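Local coordinates for protein flavin-containing monooxygenase (Allium sativum, PDB 6WPU) that probably oxidises the sulfur of S-allyl-L-cysteine in garlic, working as a flavin-dependent S-monooxygenase with bound FAD, at residues E211-Q216 and V289-T294; D233-A238 and D260-H265. All coordinates share one frame; numbering follows the deposited sequence.

Contact 1: residues E211-Q216 and V289-T294; sequences EPFHDQ and VIMHCT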
ATOM      1  N   GLU A 211      22.039   1.196 -11.750  1.00 31.99           N
ATOM      2  CA  GLU A 211      23.377   1.577 -12.218  1.00 31.99           C
ATOM      3  C   GLU A 211      24.386   1.883 -11.099  1.00 34.74           C
ATOM      4  O   GLU A 211      25.542   1.440 -11.216  1.00 39.04           O
ATOM      5  CB  GLU A 211      23.273   2.778 -13.173  1.00 29.13           C
ATOM      6  CG  GLU A 211      22.754   2.452 -14.572  1.00 36.84           C
ATOM      7  CD  GLU A 211      21.216   2.362 -14.646  1.00 41.93           C
ATOM      8  OE1 GLU A 211      20.547   2.411 -13.592  1.00 43.34           O
ATOM      9  OE2 GLU A 211      20.680   2.234 -15.767  1.00 42.98           O
ATOM     10  N   PRO A 212      24.055   2.616 -10.027  1.00 36.16           N
ATOM     11  CA  PRO A 212      25.069   2.872  -8.991  1.00 32.96           C
ATOM     12  C   PRO A 212      25.529   1.628  -8.240  1.00 34.42           C
ATOM     13  O   PRO A 212      26.490   1.725  -7.471  1.00 40.87           O
ATOM     14  CB  PRO A 212      24.380   3.876  -8.053  1.00 33.89           C
ATOM     15  CG  PRO A 212      22.950   3.753  -8.328  1.00 37.23           C
ATOM     16  CD  PRO A 212      22.833   3.395  -9.778  1.00 36.44           C
ATOM     17  N   PHE A 213      24.887   0.475  -8.430  1.00 30.25           N
ATOM     18  CA  PHE A 213      25.308  -0.782  -7.818  1.00 29.65           C
ATOM     19  C   PHE A 213      26.243  -1.581  -8.726  1.00 29.02           C
ATOM     20  O   PHE A 213      26.558  -2.734  -8.422  1.00 31.92           O
ATOM     21  CB  PHE A 213      24.081  -1.631  -7.451  1.00 30.90           C
ATOM     22  CG  PHE A 213      23.134  -0.955  -6.483  1.00 35.91           C
ATOM     23  CD1 PHE A 213      22.148  -0.091  -6.939  1.00 36.12           C
ATOM     24  CD2 PHE A 213      23.236  -1.176  -5.122  1.00 35.41           C
ATOM     25  CE1 PHE A 213      21.292   0.546  -6.044  1.00 35.66           C
ATOM     26  CE2 PHE A 213      22.377  -0.558  -4.230  1.00 42.50           C
ATOM     27  CZ  PHE A 213      21.406   0.305  -4.691  1.00 36.87           C
ATOM     28  N   HIS A 214      26.659  -0.994  -9.840  1.00 31.52           N
ATOM     29  CA  HIS A 214      27.559  -1.642 -10.777  1.00 37.80           C
ATOM     30  C   HIS A 214      28.768  -2.255 -10.064  1.00 33.65           C
ATOM     31  O   HIS A 214      29.491  -1.568  -9.340  1.00 33.64           O
ATOM     32  CB  HIS A 214      28.008  -0.616 -11.817  1.00 35.96           C
ATOM     33  CG  HIS A 214      28.955  -1.179 -12.824  1.00 43.90           C
ATOM     34  ND1 HIS A 214      29.965  -0.435 -13.399  1.00 48.13           N
ATOM     35  CD2 HIS A 214      29.058  -2.424 -13.343  1.00 41.17           C
ATOM     36  CE1 HIS A 214      30.647  -1.202 -14.232  1.00 47.09           C
ATOM     37  NE2 HIS A 214      30.114  -2.410 -14.220  1.00 44.23           N
ATOM     38  N   ASP A 215      28.960  -3.561 -10.237  1.00 34.58           N
ATOM     39  CA  ASP A 215      30.100  -4.284  -9.669  1.00 31.96           C
ATOM     40  C   ASP A 215      30.123  -4.269  -8.132  1.00 38.47           C
ATOM     41  O   ASP A 215      31.160  -4.525  -7.521  1.00 36.70           O
ATOM     42  CB  ASP A 215      31.421  -3.737 -10.221  1.00 33.67           C
ATOM     43  CG  ASP A 215      32.572  -4.717 -10.044  1.00 50.21           C
ATOM     44  OD1 ASP A 215      32.328  -5.929 -10.223  1.00 55.24           O
ATOM     45  OD2 ASP A 215      33.700  -4.281  -9.716  1.00 54.52           O
ATOM     46  N   GLN A 216      29.011  -3.969  -7.475  1.00 35.12           N
ATOM     47  CA  GLN A 216      28.957  -4.015  -6.022  1.00 34.41           C
ATOM     48  C   GLN A 216      28.452  -5.379  -5.572  1.00 36.61           C
ATOM     49  O   GLN A 216      27.813  -6.107  -6.335  1.00 33.78           O
ATOM     50  CB  GLN A 216      28.021  -2.929  -5.471  1.00 30.75           C
ATOM     51  CG  GLN A 216      28.391  -1.508  -5.875  1.00 35.07           C
ATOM     52  CD  GLN A 216      29.816  -1.177  -5.491  1.00 39.46           C
ATOM     53  OE1 GLN A 216      30.116  -0.967  -4.323  1.00 41.77           O
ATOM     54  NE2 GLN A 216      30.710  -1.153  -6.476  1.00 39.65           N
ATOM     55  N   VAL A 289      26.882  -2.977   0.131  1.00 36.15           N
ATOM     56  CA  VAL A 289      25.576  -2.368   0.405  1.00 34.67           C
ATOM     57  C   VAL A 289      24.649  -3.399   1.044  1.00 32.96           C
ATOM     58  O   VAL A 289      24.513  -4.521   0.539  1.00 32.26           O
ATOM     59  CB  VAL A 289      24.909  -1.808  -0.868  1.00 33.56           C
ATOM     60  CG1 VAL A 289      23.574  -1.080  -0.499  1.00 34.34           C
ATOM     61  CG2 VAL A 289      25.832  -0.895  -1.621  1.00 37.74           C
ATOM     62  N   ILE A 290      23.993  -3.010   2.137  1.00 31.71           N
ATOM     63  CA  ILE A 290      22.884  -3.768   2.712  1.00 33.08           C
ATOM     64  C   ILE A 290      21.628  -2.932   2.537  1.00 33.74           C
ATOM     65  O   ILE A 290      21.583  -1.775   2.971  1.00 36.38           O
ATOM     66  CB  ILE A 290      23.109  -4.098   4.194  1.00 34.95           C
ATOM     67  CG1 ILE A 290      24.334  -5.003   4.370  1.00 31.97           C
ATOM     68  CG2 ILE A 290      21.866  -4.761   4.768  1.00 33.42           C
ATOM     69  CD1 ILE A 290      24.687  -5.256   5.803  1.00 35.54           C
ATOM     70  N   MET A 291      20.613  -3.502   1.894  1.00 35.43           N
ATOM     71  CA  MET A 291      19.345  -2.809   1.678  1.00 32.57           C
ATOM     72  C   MET A 291      18.254  -3.525   2.469  1.00 36.06           C
ATOM     73  O   MET A 291      18.067  -4.736   2.309  1.00 37.45           O
ATOM     74  CB  MET A 291      18.988  -2.753   0.193  1.00 27.21           C
ATOM     75  CG  MET A 291      17.615  -2.076  -0.058  1.00 32.68           C
ATOM     76  SD  MET A 291      17.037  -2.155  -1.772  1.00 36.73           S
ATOM     77  CE  MET A 291      18.503  -1.684  -2.702  1.00 32.05           C
ATOM     78  N   HIS A 292      17.556  -2.790   3.337  1.00 37.02           N
ATOM     79  CA  HIS A 292      16.378  -3.340   4.020  1.00 39.13           C
ATOM     80  C   HIS A 292      15.178  -3.238   3.085  1.00 37.41           C
ATOM     81  O   HIS A 292      14.735  -2.131   2.765  1.00 37.18           O
ATOM     82  CB  HIS A 292      16.058  -2.591   5.313  1.00 32.58           C
ATOM     83  CG  HIS A 292      17.185  -2.509   6.292  1.00 44.77           C
ATOM     84  ND1 HIS A 292      17.066  -2.944   7.593  1.00 46.29           N
ATOM     85  CD2 HIS A 292      18.438  -2.005   6.175  1.00 45.69           C
ATOM     86  CE1 HIS A 292      18.206  -2.732   8.230  1.00 49.79           C
ATOM     87  NE2 HIS A 292      19.054  -2.160   7.392  1.00 47.17           N
ATOM     88  N   CYS A 293      14.662  -4.372   2.620  1.00 37.61           N
ATOM     89  CA  CYS A 293      13.362  -4.378   1.931  0.62 37.66           C
ATOM     90  C   CYS A 293      12.304  -4.950   2.870  1.00 34.36           C
ATOM     91  O   CYS A 293      11.615  -5.917   2.579  1.00 34.85           O
ATOM     92  CB  CYS A 293      13.441  -5.161   0.614  0.62 40.71           C
ATOM     93  SG  CYS A 293      12.107  -4.769  -0.624  0.62 48.63           S
ATOM     94  N   THR A 294      12.208  -4.315   4.036  1.00 33.93           N
ATOM     95  CA  THR A 294      11.434  -4.816   5.161  1.00 36.64           C
ATOM     96  C   THR A 294      10.105  -4.082   5.347  1.00 40.97           C
ATOM     97  O   THR A 294       9.453  -4.262   6.377  1.00 43.05           O
ATOM     98  CB  THR A 294      12.284  -4.713   6.426  1.00 36.86           C
ATOM     99  OG1 THR A 294      13.056  -3.501   6.363  1.00 32.98           O
ATOM    100  CG2 THR A 294      13.251  -5.903   6.527  1.00 40.78           C
TER
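V289 and M291 meet one aromatic ring, that of F213. The contact is small and wholly apolar, with no hydrogen bond between the two segments. V289 comes first on the strand. Its CG1 lies 4.0 Å from CE2 of F213, at the edge of the ring and close to its plane. The methyl therefore abuts the rim and does not stack on a face. This branch stands anti to the backbone N (chi1 -176°), which carries it toward the ring. M291, two residues on, presents its terminal methyl. Its CE is 4.0 Å from F213 CZ and approaches obliquely. The M291 chain runs extended as far as SD and then bends at the last torsion (chi3 -46°), turning CE toward F213. The side chains of V289 and M291 both cross that of F213 at about a right angle.

The ring comes from a short 3-10 segment, 211-213, which leads into a type II beta turn from F213 to Q216. The turn is closed by Q216 N to F213 O at 2.9 Å. Q216 also folds its amide back, so that NE2 donates to H214 O at 3.1 Å in a nearly straight bond (170°). F213 is buried, and its side chain points from this turn toward strand 289-292.

Strand 289-292 lies between the parallel strands 200-203 and 217-221. With helix 225-234 they form a parallel alpha/beta arrangement, consistent with the second nucleotide-binding domain of flavin-containing monooxygenases. M202 of strand 200-203 touches both F213 and M291. V218 of strand 217-221 adjoins the ring, while helix 225-234 contributes V234 against F213 and I230 against M291.

Contact 2: residues D233-A238 and D260-H265; sequences DVARFA and DNMWLH
N261 makes a side-chain-to-backbone contact with A235 and A238, and M262 adds an apolar one. The site lies where the chain leaves helix 225-234 on its way to strand 240-244, and where segment 260-265 enters strand 262-271.

The amide of N261 does most of the work. Its ND2 donates to two carbonyl oxygens. The bond to A235 O is 3.0 Å long and fairly straight (163°), and it lies in the carbonyl plane on a lone pair. The bond to A238 O is 2.9 Å but more bent (135°), with the donor above that carbonyl's plane. Both oxygens lie near the plane of the N261 amide, on different sides of ND2, which suits its two N-H groups. N261 CG sits between its own backbone N and carbonyl carbon (chi1 69°), and from there the amide faces the turn. OD1 packs 3.7 Å from A235 CB.

Helix 225-234 is the crossover of a beta-alpha-beta unit joining the parallel strands 217-221 and 240-244. Strand 262-271 then pairs parallel to 240-244. N261, the residue just before strand 262-271, therefore ties the start of that strand to the exit of the crossover helix. Within the exit, V234 O accepts from both F237 N and A238 N. With an aspartate in place of N261 the N-H donors are gone, which would probably leave the carbonyls of A235 and A238 without this partner and facing a carboxylate.

The CB of M262 does not point at segment 233-238, but the bend at its last torsion brings the methyl in. Its CE lies 3.6 Å from A235 CB. The same side chain also touches S231 and R232 of helix 225-234, while A235 rests on V241 of strand 240-244.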
ATOM      1  N   ASP A 233      16.471  -6.491 -10.366  1.00 35.01           N
ATOM      2  CA  ASP A 233      16.815  -5.199 -10.950  1.00 38.28           C
ATOM      3  C   ASP A 233      18.265  -4.841 -10.650  1.00 35.57           C
ATOM      4  O   ASP A 233      19.024  -4.488 -11.555  1.00 35.73           O
ATOM      5  CB  ASP A 233      15.861  -4.123 -10.414  1.00 36.89           C
ATOM      6  CG  ASP A 233      15.779  -2.905 -11.315  1.00 37.17           C
ATOM      7  OD1 ASP A 233      15.562  -3.067 -12.540  1.00 36.88           O
ATOM      8  OD2 ASP A 233      15.901  -1.775 -10.799  1.00 37.86           O
ATOM      9  N   VAL A 234      18.664  -4.949  -9.378  1.00 34.85           N
ATOM     10  CA  VAL A 234      20.037  -4.664  -8.965  1.00 35.85           C
ATOM     11  C   VAL A 234      21.013  -5.612  -9.655  1.00 39.61           C
ATOM     12  O   VAL A 234      22.117  -5.213 -10.050  1.00 37.50           O
ATOM     13  CB  VAL A 234      20.143  -4.745  -7.427  1.00 33.43           C
ATOM     14  CG1 VAL A 234      21.597  -4.731  -6.961  1.00 29.67           C
ATOM     15  CG2 VAL A 234      19.376  -3.592  -6.789  1.00 32.79           C
ATOM     16  N   ALA A 235      20.616  -6.874  -9.837  1.00 39.41           N
ATOM     17  CA  ALA A 235      21.504  -7.855 -10.450  1.00 39.05           C
ATOM     18  C   ALA A 235      21.848  -7.521 -11.897  1.00 38.99           C
ATOM     19  O   ALA A 235      22.793  -8.113 -12.436  1.00 37.27           O
ATOM     20  CB  ALA A 235      20.882  -9.253 -10.369  1.00 36.28           C
ATOM     21  N   ARG A 236      21.137  -6.565 -12.517  1.00 40.18           N
ATOM     22  CA  ARG A 236      21.479  -6.135 -13.874  1.00 40.54           C
ATOM     23  C   ARG A 236      22.870  -5.510 -13.942  1.00 41.50           C
ATOM     24  O   ARG A 236      23.515  -5.546 -14.992  1.00 47.98           O
ATOM     25  CB  ARG A 236      20.448  -5.127 -14.394  1.00 38.59           C
ATOM     26  CG  ARG A 236      18.997  -5.630 -14.539  1.00 46.23           C
ATOM     27  CD  ARG A 236      18.155  -4.543 -15.248  1.00 48.24           C
ATOM     28  NE  ARG A 236      18.859  -4.163 -16.474  1.00 58.39           N
ATOM     29  CZ  ARG A 236      18.959  -2.922 -16.947  1.00 59.81           C
ATOM     30  NH1 ARG A 236      18.377  -1.913 -16.301  1.00 51.41           N
ATOM     31  NH2 ARG A 236      19.652  -2.693 -18.068  1.00 57.97           N
ATOM     32  N   PHE A 237      23.336  -4.902 -12.849  1.00 38.84           N
ATOM     33  CA  PHE A 237      24.646  -4.268 -12.809  1.00 40.30           C
ATOM     34  C   PHE A 237      25.547  -4.760 -11.687  1.00 41.13           C
ATOM     35  O   PHE A 237      26.773  -4.628 -11.804  1.00 39.21           O
ATOM     36  CB  PHE A 237      24.497  -2.741 -12.685  1.00 37.95           C
ATOM     37  CG  PHE A 237      23.938  -2.099 -13.917  1.00 39.82           C
ATOM     38  CD1 PHE A 237      22.569  -1.964 -14.082  1.00 32.00           C
ATOM     39  CD2 PHE A 237      24.781  -1.655 -14.925  1.00 42.78           C
ATOM     40  CE1 PHE A 237      22.048  -1.388 -15.235  1.00 35.48           C
ATOM     41  CE2 PHE A 237      24.264  -1.080 -16.075  1.00 42.85           C
ATOM     42  CZ  PHE A 237      22.887  -0.946 -16.224  1.00 37.80           C
ATOM     43  N   ALA A 238      24.987  -5.325 -10.621  1.00 38.57           N
ATOM     44  CA  ALA A 238      25.770  -5.707  -9.457  1.00 36.72           C
ATOM     45  C   ALA A 238      26.687  -6.886  -9.773  1.00 39.42           C
ATOM     46  O   ALA A 238      26.389  -7.732 -10.624  1.00 39.84           O
ATOM     47  CB  ALA A 238      24.846  -6.069  -8.293  1.00 33.30           C
ATOM     48  N   ASP A 260      23.141 -15.699 -13.006  1.00 61.71           N
ATOM     49  CA  ASP A 260      24.416 -16.252 -12.578  1.00 57.46           C
ATOM     50  C   ASP A 260      24.998 -15.533 -11.368  1.00 56.77           C
ATOM     51  O   ASP A 260      25.953 -16.042 -10.770  1.00 61.93           O
ATOM     52  CB  ASP A 260      25.430 -16.210 -13.732  1.00 61.79           C
ATOM     53  N   ASN A 261      24.437 -14.381 -10.977  1.00 56.20           N
ATOM     54  CA  ASN A 261      25.042 -13.515  -9.969  1.00 52.28           C
ATOM     55  C   ASN A 261      24.073 -13.184  -8.830  1.00 50.49           C
ATOM     56  O   ASN A 261      24.218 -12.144  -8.172  1.00 47.04           O
ATOM     57  CB  ASN A 261      25.551 -12.224 -10.617  1.00 46.14           C
ATOM     58  CG  ASN A 261      24.407 -11.325 -11.089  1.00 50.31           C
ATOM     59  OD1 ASN A 261      23.338 -11.815 -11.472  1.00 48.73           O
ATOM     60  ND2 ASN A 261      24.627 -10.000 -11.053  1.00 46.24           N
ATOM     61  N   MET A 262      23.083 -14.042  -8.575  1.00 48.46           N
ATOM     62  CA  MET A 262      22.106 -13.819  -7.512  1.00 46.19           C
ATOM     63  C   MET A 262      21.949 -15.091  -6.695  1.00 49.22           C
ATOM     64  O   MET A 262      21.750 -16.173  -7.258  1.00 51.26           O
ATOM     65  CB  MET A 262      20.743 -13.388  -8.063  1.00 44.93           C
ATOM     66  CG  MET A 262      19.703 -13.102  -6.971  1.00 47.84           C
ATOM     67  SD  MET A 262      18.135 -12.406  -7.583  1.00 57.04           S
ATOM     68  CE  MET A 262      18.671 -11.762  -9.149  1.00 51.27           C
ATOM     69  N   TRP A 263      22.053 -14.963  -5.372  1.00 44.17           N
ATOM     70  CA  TRP A 263      21.923 -16.104  -4.477  1.00 48.02           C
ATOM     71  C   TRP A 263      20.872 -15.824  -3.413  1.00 46.97           C
ATOM     72  O   TRP A 263      20.687 -14.678  -2.985  1.00 42.99           O
ATOM     73  CB  TRP A 263      23.248 -16.442  -3.810  1.00 46.69           C
ATOM     74  CG  TRP A 263      24.243 -17.035  -4.769  1.00 56.78           C
ATOM     75  CD1 TRP A 263      24.478 -18.371  -5.003  1.00 53.35           C
ATOM     76  CD2 TRP A 263      25.131 -16.314  -5.631  1.00 56.26           C
ATOM     77  NE1 TRP A 263      25.454 -18.513  -5.957  1.00 57.50           N
ATOM     78  CE2 TRP A 263      25.873 -17.271  -6.358  1.00 58.17           C
ATOM     79  CE3 TRP A 263      25.367 -14.955  -5.861  1.00 56.85           C
ATOM     80  CZ2 TRP A 263      26.839 -16.909  -7.296  1.00 60.76           C
ATOM     81  CZ3 TRP A 263      26.327 -14.596  -6.793  1.00 64.31           C
ATOM     82  CH2 TRP A 263      27.055 -15.571  -7.498  1.00 66.75           C
ATOM     83  N   LEU A 264      20.204 -16.894  -2.981  1.00 48.92           N
ATOM     84  CA  LEU A 264      19.161 -16.853  -1.963  1.00 51.53           C
ATOM     85  C   LEU A 264      19.682 -17.449  -0.662  1.00 48.06           C
ATOM     86  O   LEU A 264      20.281 -18.529  -0.660  1.00 48.94           O
ATOM     87  CB  LEU A 264      17.920 -17.619  -2.425  1.00 57.64           C
ATOM     88  CG  LEU A 264      17.370 -17.188  -3.780  1.00 61.12           C
ATOM     89  CD1 LEU A 264      16.562 -18.306  -4.405  1.00 64.72           C
ATOM     90  CD2 LEU A 264      16.520 -15.981  -3.596  1.00 53.04           C
ATOM     91  N   HIS A 265      19.446 -16.746   0.438  1.00 49.16           N
ATOM     92  CA  HIS A 265      19.816 -17.208   1.764  1.00 46.92           C
ATOM     93  C   HIS A 265      18.621 -17.056   2.692  1.00 50.65           C
ATOM     94  O   HIS A 265      17.612 -16.427   2.359  1.00 45.87           O
ATOM     95  CB  HIS A 265      21.002 -16.424   2.327  1.00 42.07           C
ATOM     96  CG  HIS A 265      22.188 -16.395   1.418  1.00 50.10           C
ATOM     97  ND1 HIS A 265      23.099 -17.427   1.352  1.00 47.71           N
ATOM     98  CD2 HIS A 265      22.611 -15.459   0.534  1.00 48.34           C
ATOM     99  CE1 HIS A 265      24.031 -17.129   0.465  1.00 51.43           C
ATOM    100  NE2 HIS A 265      23.757 -15.942  -0.046  1.00 49.26           N
TER

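Contacts 1 and 2 have centres about 10 Å apart and reach the same mixed sheet. Along the chain, contact 2 is nested inside the loop closed by contact 1. They also touch directly. D215 N lies 2.9 Å from F237 O, a probable hydrogen bond that joins the turn of 211-216 to the helix exit of 233-238. A238 CB packs 3.6 Å from Q216 O. Both contacts use helix 225-234: its V234 belongs to segment 233-238 and also packs into contact 1. In related flavin monooxygenases a comparable domain binds NADPH, and this sheet is probably its counterpart. The side chain of M291, in contact 1, is about 11 Å from the bound FAD and does not touch it.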